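Side-chain contacts in cytochrome c2 (Rhodobacter capsulatus, PDB 1VYD), which carries electrons by means of a covalently bound heme c, donating them to the oxidised bacteriochlorophyll in bacterial photophosphorylation: residues K8-C13 / H17-P22; A73-V76 / A81-K84. The protein carries 1 engineered substitution. All coordinates share one frame; numbering follows the deposited sequence.

Interaction 1: K8-C13 / H17-P22; sequences KEFNKC and HSIIAP. With HEM (protoporphyrin IX containing Fe), chain C.
Cys13 and His17 meet through the backbone: the amide N of His17 lies 2.9 Å from the carbonyl O of Cys13, with an N-H...O angle of 158°, closing a five-residue turn that brings both side chains to the heme. The CB of His17 also packs against that oxygen. From there the imidazole, its CG beside its own backbone N, sends NE2 to the heme iron, 2.1 Å away; Met96 supplies the other axial ligand. Cys13 CB sits 3.6 Å from heme C3B, and its SG adjoins the vinyl-derived CAB, as expected of the covalent attachment of heme c at this cysteine. With Cys16 as the second attachment point, the sequence CKTCH is the CXXCH signature of c-type cytochromes.

A second shell is apolar. The Phe10 ring, swung out with CG opposite the backbone N (chi1 -159°), receives Ile19 CD1 over one face, 4.0 Å from the centroid and 23° off the normal, a CH-pi contact. Cys13 CB lies over the opposite face, 3.2 Å above the plane and toward the rim, so the ring is clamped between the attachment cysteine and strand 19-20. Val107 and Leu111 of helix 104-113 also touch Phe10. Farther out, His17 ND1 is hydrogen-bonded to the carbonyl O of Pro35, which, together with the iron, helps fix the imidazole's rotation and probably makes it a more electron-rich iron ligand.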
loop_
_atom_site.group_PDB
_atom_site.type_symbol
_atom_site.label_atom_id
_atom_site.label_comp_id
_atom_site.label_asym_id
_atom_site.label_seq_id
_atom_site.Cartn_x
_atom_site.Cartn_y
_atom_site.Cartn_z
ATOM N N LYS A 8 9.090 10.267 7.112
ATOM C CA LYS A 8 9.413 11.421 6.256
ATOM C C LYS A 8 9.247 11.036 4.788
ATOM O O LYS A 8 8.793 11.828 3.988
ATOM C CB LYS A 8 10.818 11.926 6.549
ATOM C CG LYS A 8 11.124 12.237 8.018
ATOM C CD LYS A 8 12.638 12.118 8.216
ATOM C CE LYS A 8 13.108 12.615 9.586
ATOM N NZ LYS A 8 12.734 14.011 9.906
ATOM N N GLU A 9 9.461 9.775 4.395
ATOM C CA GLU A 9 9.321 9.325 3.019
ATOM C C GLU A 9 7.839 9.210 2.599
ATOM O O GLU A 9 7.660 9.211 1.392
ATOM C CB GLU A 9 9.944 7.972 2.781
ATOM C CG GLU A 9 11.401 7.764 3.042
ATOM C CD GLU A 9 12.293 8.547 2.096
ATOM O OE1 GLU A 9 11.825 9.125 1.094
ATOM O OE2 GLU A 9 13.509 8.610 2.391
ATOM N N PHE A 10 6.878 9.082 3.511
ATOM C CA PHE A 10 5.459 9.033 3.252
ATOM C C PHE A 10 4.903 10.308 2.616
ATOM O O PHE A 10 3.808 10.279 2.030
ATOM C CB PHE A 10 4.676 8.825 4.611
ATOM C CG PHE A 10 3.303 8.263 4.365
ATOM C CD1 PHE A 10 3.168 6.960 3.857
ATOM C CD2 PHE A 10 2.190 9.136 4.348
ATOM C CE1 PHE A 10 1.919 6.424 3.583
ATOM C CE2 PHE A 10 0.961 8.598 4.007
ATOM C CZ PHE A 10 0.817 7.255 3.694
ATOM N N ASN A 11 5.663 11.411 2.527
ATOM C CA ASN A 11 5.389 12.603 1.791
ATOM C C ASN A 11 5.280 12.234 0.302
ATOM O O ASN A 11 4.624 13.035 -0.328
ATOM C CB ASN A 11 6.430 13.754 1.877
ATOM C CG ASN A 11 7.844 13.453 1.347
ATOM O OD1 ASN A 11 8.161 12.362 0.827
ATOM N ND2 ASN A 11 8.807 14.336 1.523
ATOM N N LYS A 12 5.733 11.102 -0.252
ATOM C CA LYS A 12 5.350 10.720 -1.600
ATOM C C LYS A 12 4.030 9.941 -1.654
ATOM O O LYS A 12 3.892 9.178 -2.652
ATOM C CB LYS A 12 6.412 9.698 -2.108
ATOM C CG LYS A 12 7.514 10.318 -2.928
ATOM C CD LYS A 12 8.765 10.715 -2.240
ATOM C CE LYS A 12 9.607 9.909 -1.299
ATOM N NZ LYS A 12 10.418 10.881 -0.486
ATOM N N CYS A 13 3.438 9.595 -0.481
ATOM C CA CYS A 13 2.258 8.708 -0.577
ATOM C C CYS A 13 1.021 9.511 -0.321
ATOM O O CYS A 13 -0.075 9.231 -0.799
ATOM C CB CYS A 13 2.362 7.659 0.594
ATOM S SG CYS A 13 3.955 6.761 0.484
ATOM N N HIS A 17 -2.995 8.953 -0.663
ATOM C CA HIS A 17 -3.380 8.212 0.497
ATOM C C HIS A 17 -3.448 8.993 1.775
ATOM O O HIS A 17 -2.553 9.781 2.066
ATOM C CB HIS A 17 -2.322 7.128 0.726
ATOM C CG HIS A 17 -2.302 6.031 -0.291
ATOM N ND1 HIS A 17 -3.263 5.044 -0.394
ATOM C CD2 HIS A 17 -1.378 5.786 -1.279
ATOM C CE1 HIS A 17 -2.870 4.150 -1.291
ATOM N NE2 HIS A 17 -1.743 4.566 -1.815
ATOM N N SER A 18 -4.260 8.556 2.704
ATOM C CA SER A 18 -4.288 8.958 4.097
ATOM C C SER A 18 -4.021 7.787 5.016
ATOM O O SER A 18 -3.908 6.604 4.661
ATOM C CB SER A 18 -5.673 9.525 4.465
ATOM O OG SER A 18 -5.841 10.707 3.685
ATOM N N ILE A 19 -3.887 8.129 6.314
ATOM C CA ILE A 19 -3.682 7.101 7.340
ATOM C C ILE A 19 -4.659 7.467 8.483
ATOM O O ILE A 19 -4.507 8.469 9.188
ATOM C CB ILE A 19 -2.267 6.924 7.862
ATOM C CG1 ILE A 19 -1.268 6.645 6.707
ATOM C CG2 ILE A 19 -2.252 5.737 8.825
ATOM C CD1 ILE A 19 0.112 6.290 7.170
ATOM N N ILE A 20 -5.836 6.847 8.450
ATOM C CA ILE A 20 -6.899 7.155 9.405
ATOM C C ILE A 20 -7.254 5.986 10.304
ATOM O O ILE A 20 -7.622 4.931 9.776
ATOM C CB ILE A 20 -8.132 7.719 8.656
ATOM C CG1 ILE A 20 -7.701 9.102 8.097
ATOM C CG2 ILE A 20 -9.259 8.073 9.649
ATOM C CD1 ILE A 20 -8.281 9.435 6.765
ATOM N N ALA A 21 -7.145 6.174 11.617
ATOM C CA ALA A 21 -7.505 5.112 12.555
ATOM C C ALA A 21 -9.010 4.914 12.568
ATOM O O ALA A 21 -9.754 5.799 12.180
ATOM C CB ALA A 21 -7.014 5.334 13.964
ATOM N N PRO A 22 -9.438 3.752 13.076
ATOM C CA PRO A 22 -10.836 3.396 13.123
ATOM C C PRO A 22 -11.697 4.349 13.949
ATOM O O PRO A 22 -12.884 4.507 13.589
ATOM C CB PRO A 22 -10.848 1.939 13.599
ATOM C CG PRO A 22 -9.444 1.424 13.520
ATOM C CD PRO A 22 -8.561 2.621 13.484
HETATM C CHA HEM C . -2.906 0.993 -3.632
HETATM C CHB HEM C . 0.967 1.958 -0.836
HETATM C CHC HEM C . 1.770 6.015 -3.417
HETATM C CHD HEM C . -2.554 5.445 -5.596
HETATM C C1A HEM C . -1.865 0.893 -2.714
HETATM C C2A HEM C . -1.636 -0.213 -1.808
HETATM C C3A HEM C . -0.577 0.074 -1.083
HETATM C C4A HEM C . -0.094 1.356 -1.495
HETATM C CMA HEM C . 0.194 -0.640 0.053
HETATM C CAA HEM C . -2.561 -1.479 -1.772
HETATM C CBA HEM C . -3.656 -1.253 -0.756
HETATM C CGA HEM C . -4.685 -2.341 -0.534
HETATM O O1A HEM C . -4.584 -3.446 -1.142
HETATM O O2A HEM C . -5.661 -1.956 0.154
HETATM C C1B HEM C . 1.465 3.146 -1.334
HETATM C C2B HEM C . 2.683 3.742 -0.843
HETATM C C3B HEM C . 2.898 4.827 -1.599
HETATM C C4B HEM C . 1.820 4.984 -2.519
HETATM C CMB HEM C . 3.521 3.191 0.362
HETATM C CAB HEM C . 4.117 5.783 -1.601
HETATM C CBB HEM C . 5.390 5.242 -1.691
HETATM C C1C HEM C . 0.646 6.191 -4.217
HETATM C C2C HEM C . 0.425 7.364 -5.052
HETATM C C3C HEM C . -0.731 7.197 -5.661
HETATM C C4C HEM C . -1.307 5.936 -5.225
HETATM C CMC HEM C . 1.427 8.533 -5.079
HETATM C CAC HEM C . -1.415 8.049 -6.750
HETATM C CBC HEM C . -0.725 8.774 -7.691
HETATM C C1D HEM C . -3.031 4.204 -5.211
HETATM C C2D HEM C . -4.178 3.565 -5.798
HETATM C C3D HEM C . -4.275 2.338 -5.253
HETATM C C4D HEM C . -3.155 2.149 -4.362
HETATM C CMD HEM C . -5.097 4.268 -6.811
HETATM C CAD HEM C . -5.267 1.218 -5.554
HETATM C CBD HEM C . -4.564 0.272 -6.595
HETATM C CGD HEM C . -5.461 -0.438 -7.568
HETATM O O1D HEM C . -4.826 -0.956 -8.520
HETATM O O2D HEM C . -6.728 -0.348 -7.510
HETATM N NA HEM C . -0.912 1.831 -2.494
HETATM N NB HEM C . 0.932 3.932 -2.309
HETATM N NC HEM C . -0.417 5.324 -4.347
HETATM N ND HEM C . -2.391 3.313 -4.355
HETATM FE FE HEM C . -0.697 3.594 -3.393
#

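Interaction 2: A73-V76 / A81-K84; sequences ATYV and AFLK. With HEM (protoporphyrin IX containing Fe), chain C.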
loop_
_atom_site.group_PDB
_atom_site.type_symbol
_atom_site.label_atom_id
_atom_site.label_comp_id
_atom_site.label_asym_id
_atom_site.label_seq_id
_atom_site.Cartn_x
_atom_site.Cartn_y
_atom_site.Cartn_z
ATOM N N ALA A 73 7.295 -2.985 0.357
ATOM C CA ALA A 73 8.568 -2.487 -0.171
ATOM C C ALA A 73 8.805 -2.843 -1.625
ATOM O O ALA A 73 9.310 -1.986 -2.345
ATOM C CB ALA A 73 9.791 -3.169 0.507
ATOM N N THR A 74 8.472 -4.057 -2.065
ATOM C CA THR A 74 8.704 -4.387 -3.491
ATOM C C THR A 74 7.602 -3.840 -4.364
ATOM O O THR A 74 7.778 -3.520 -5.541
ATOM C CB THR A 74 8.706 -5.923 -3.687
ATOM O OG1 THR A 74 9.720 -6.553 -2.868
ATOM C CG2 THR A 74 8.984 -6.296 -5.123
ATOM N N TYR A 75 6.342 -3.881 -3.870
ATOM C CA TYR A 75 5.217 -3.440 -4.723
ATOM C C TYR A 75 5.335 -1.971 -5.092
ATOM O O TYR A 75 5.053 -1.580 -6.203
ATOM C CB TYR A 75 3.906 -3.602 -3.976
ATOM C CG TYR A 75 2.708 -2.838 -4.522
ATOM C CD1 TYR A 75 1.988 -3.248 -5.648
ATOM C CD2 TYR A 75 2.229 -1.732 -3.824
ATOM C CE1 TYR A 75 0.808 -2.638 -6.029
ATOM C CE2 TYR A 75 1.046 -1.123 -4.163
ATOM C CZ TYR A 75 0.372 -1.559 -5.300
ATOM O OH TYR A 75 -0.816 -0.921 -5.640
ATOM N N VAL A 76 5.720 -1.126 -4.186
ATOM C CA VAL A 76 5.855 0.352 -4.247
ATOM C C VAL A 76 6.966 0.751 -5.191
ATOM O O VAL A 76 6.907 1.749 -5.906
ATOM C CB VAL A 76 5.975 0.642 -2.727
ATOM C CG1 VAL A 76 7.271 1.221 -2.198
ATOM C CG2 VAL A 76 4.786 1.330 -2.120
ATOM N N ALA A 81 4.706 -4.153 -12.095
ATOM C CA ALA A 81 5.513 -5.398 -12.307
ATOM C C ALA A 81 5.204 -6.399 -11.219
ATOM O O ALA A 81 5.143 -7.625 -11.334
ATOM C CB ALA A 81 7.009 -5.064 -12.278
ATOM N N PHE A 82 4.973 -5.895 -9.980
ATOM C CA PHE A 82 4.653 -6.758 -8.868
ATOM C C PHE A 82 3.426 -7.594 -9.201
ATOM O O PHE A 82 3.406 -8.802 -8.974
ATOM C CB PHE A 82 4.363 -5.884 -7.652
ATOM C CG PHE A 82 4.080 -6.696 -6.404
ATOM C CD1 PHE A 82 5.148 -7.170 -5.667
ATOM C CD2 PHE A 82 2.792 -6.943 -6.001
ATOM C CE1 PHE A 82 4.910 -7.897 -4.518
ATOM C CE2 PHE A 82 2.542 -7.680 -4.861
ATOM C CZ PHE A 82 3.590 -8.142 -4.127
ATOM N N LEU A 83 2.394 -6.878 -9.659
ATOM C CA LEU A 83 1.129 -7.566 -9.921
ATOM C C LEU A 83 1.312 -8.629 -11.004
ATOM O O LEU A 83 0.853 -9.764 -10.760
ATOM C CB LEU A 83 0.025 -6.542 -10.175
ATOM C CG LEU A 83 -0.321 -5.707 -8.925
ATOM C CD1 LEU A 83 -1.322 -4.578 -9.242
ATOM C CD2 LEU A 83 -0.913 -6.536 -7.775
ATOM N N LYS A 84 1.972 -8.284 -12.119
ATOM C CA LYS A 84 2.210 -9.282 -13.182
ATOM C C LYS A 84 2.881 -10.558 -12.671
ATOM O O LYS A 84 2.387 -11.676 -12.906
ATOM C CB LYS A 84 3.096 -8.727 -14.314
ATOM C CG LYS A 84 2.634 -7.360 -14.786
ATOM C CD LYS A 84 2.772 -7.159 -16.281
ATOM C CE LYS A 84 2.395 -5.724 -16.649
ATOM N NZ LYS A 84 3.480 -4.894 -16.011
HETATM C CHA HEM C . -2.906 0.993 -3.632
HETATM C CHB HEM C . 0.967 1.958 -0.836
HETATM C CHC HEM C . 1.770 6.015 -3.417
HETATM C CHD HEM C . -2.554 5.445 -5.596
HETATM C C1A HEM C . -1.865 0.893 -2.714
HETATM C C2A HEM C . -1.636 -0.213 -1.808
HETATM C C3A HEM C . -0.577 0.074 -1.083
HETATM C C4A HEM C . -0.094 1.356 -1.495
HETATM C CMA HEM C . 0.194 -0.640 0.053
HETATM C CAA HEM C . -2.561 -1.479 -1.772
HETATM C CBA HEM C . -3.656 -1.253 -0.756
HETATM C CGA HEM C . -4.685 -2.341 -0.534
HETATM O O1A HEM C . -4.584 -3.446 -1.142
HETATM O O2A HEM C . -5.661 -1.956 0.154
HETATM C C1B HEM C . 1.465 3.146 -1.334
HETATM C C2B HEM C . 2.683 3.742 -0.843
HETATM C C3B HEM C . 2.898 4.827 -1.599
HETATM C C4B HEM C . 1.820 4.984 -2.519
HETATM C CMB HEM C . 3.521 3.191 0.362
HETATM C CAB HEM C . 4.117 5.783 -1.601
HETATM C CBB HEM C . 5.390 5.242 -1.691
HETATM C C1C HEM C . 0.646 6.191 -4.217
HETATM C C2C HEM C . 0.425 7.364 -5.052
HETATM C C3C HEM C . -0.731 7.197 -5.661
HETATM C C4C HEM C . -1.307 5.936 -5.225
HETATM C CMC HEM C . 1.427 8.533 -5.079
HETATM C CAC HEM C . -1.415 8.049 -6.750
HETATM C CBC HEM C . -0.725 8.774 -7.691
HETATM C C1D HEM C . -3.031 4.204 -5.211
HETATM C C2D HEM C . -4.178 3.565 -5.798
HETATM C C3D HEM C . -4.275 2.338 -5.253
HETATM C C4D HEM C . -3.155 2.149 -4.362
HETATM C CMD HEM C . -5.097 4.268 -6.811
HETATM C CAD HEM C . -5.267 1.218 -5.554
HETATM C CBD HEM C . -4.564 0.272 -6.595
HETATM C CGD HEM C . -5.461 -0.438 -7.568
HETATM O O1D HEM C . -4.826 -0.956 -8.520
HETATM O O2D HEM C . -6.728 -0.348 -7.510
HETATM N NA HEM C . -0.912 1.831 -2.494
HETATM N NB HEM C . 0.932 3.932 -2.309
HETATM N NC HEM C . -0.417 5.324 -4.347
HETATM N ND HEM C . -2.391 3.313 -4.355
HETATM FE FE HEM C . -0.697 3.594 -3.393
#
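Tyr75 and Phe82 bring the two backbones closest, their CA atoms 5.3 Å apart, where the short helices 69-77 and 79-87 follow one another in the chain. Phe82 points its CB toward the other helix, and its CG, anti to the backbone N (chi1 -177°), carries the ring over the backbone of Tyr75, with CD1 3.8 Å from Tyr75 CA. Tyr75 CB stands over one face of the ring, 4.0 Å from the centroid and 14° off its normal, in a CH-pi contact. Beyond CB, the two rings form an offset edge-to-face pair: the edge of Tyr75 is presented to the face of Phe82, centroids 5.7 Å apart and planes at 78°. Thr74 CG2 meets the Phe82 ring at its edge, 4.0 Å from CD1, while Leu83 CD1 lies near the plane of the Tyr75 ring, 4.3 Å from CE1. The far end of Tyr75 reaches the heme, its OH 3.5 Å from the methine CHA, and the same side chain touches Met96 and the Trp67 ring. The side chains of the two segments meet through carbon atoms, so the helix pair is joined by shape and aromatic packing, and Tyr75 passes that packing on to the methionine side of the heme.

Both interactions are buried and both touch the heme, yet they lie on opposite sides of the chain's centre, their own centres about 19 Å apart and their nearest atoms about 6 Å apart without touching. Interaction 1 joins the 3-10 segment 10-12 and Cys13, just after helix 3-9, to His17 and strand 19-20, and holds the histidine ligand and a covalent attachment; interaction 2 joins consecutive helices and borders the heme through Tyr75 and Val76, with Met96 alongside. Their chemistry differs accordingly: 8-13/17-22 combines a backbone hydrogen bond and Phe10-Ile19 packing with iron coordination by His17, whereas 73-76/81-84 relies on ring packing and has a more exposed margin at Thr74. A CH-pi contact on a phenylalanine face is common to both.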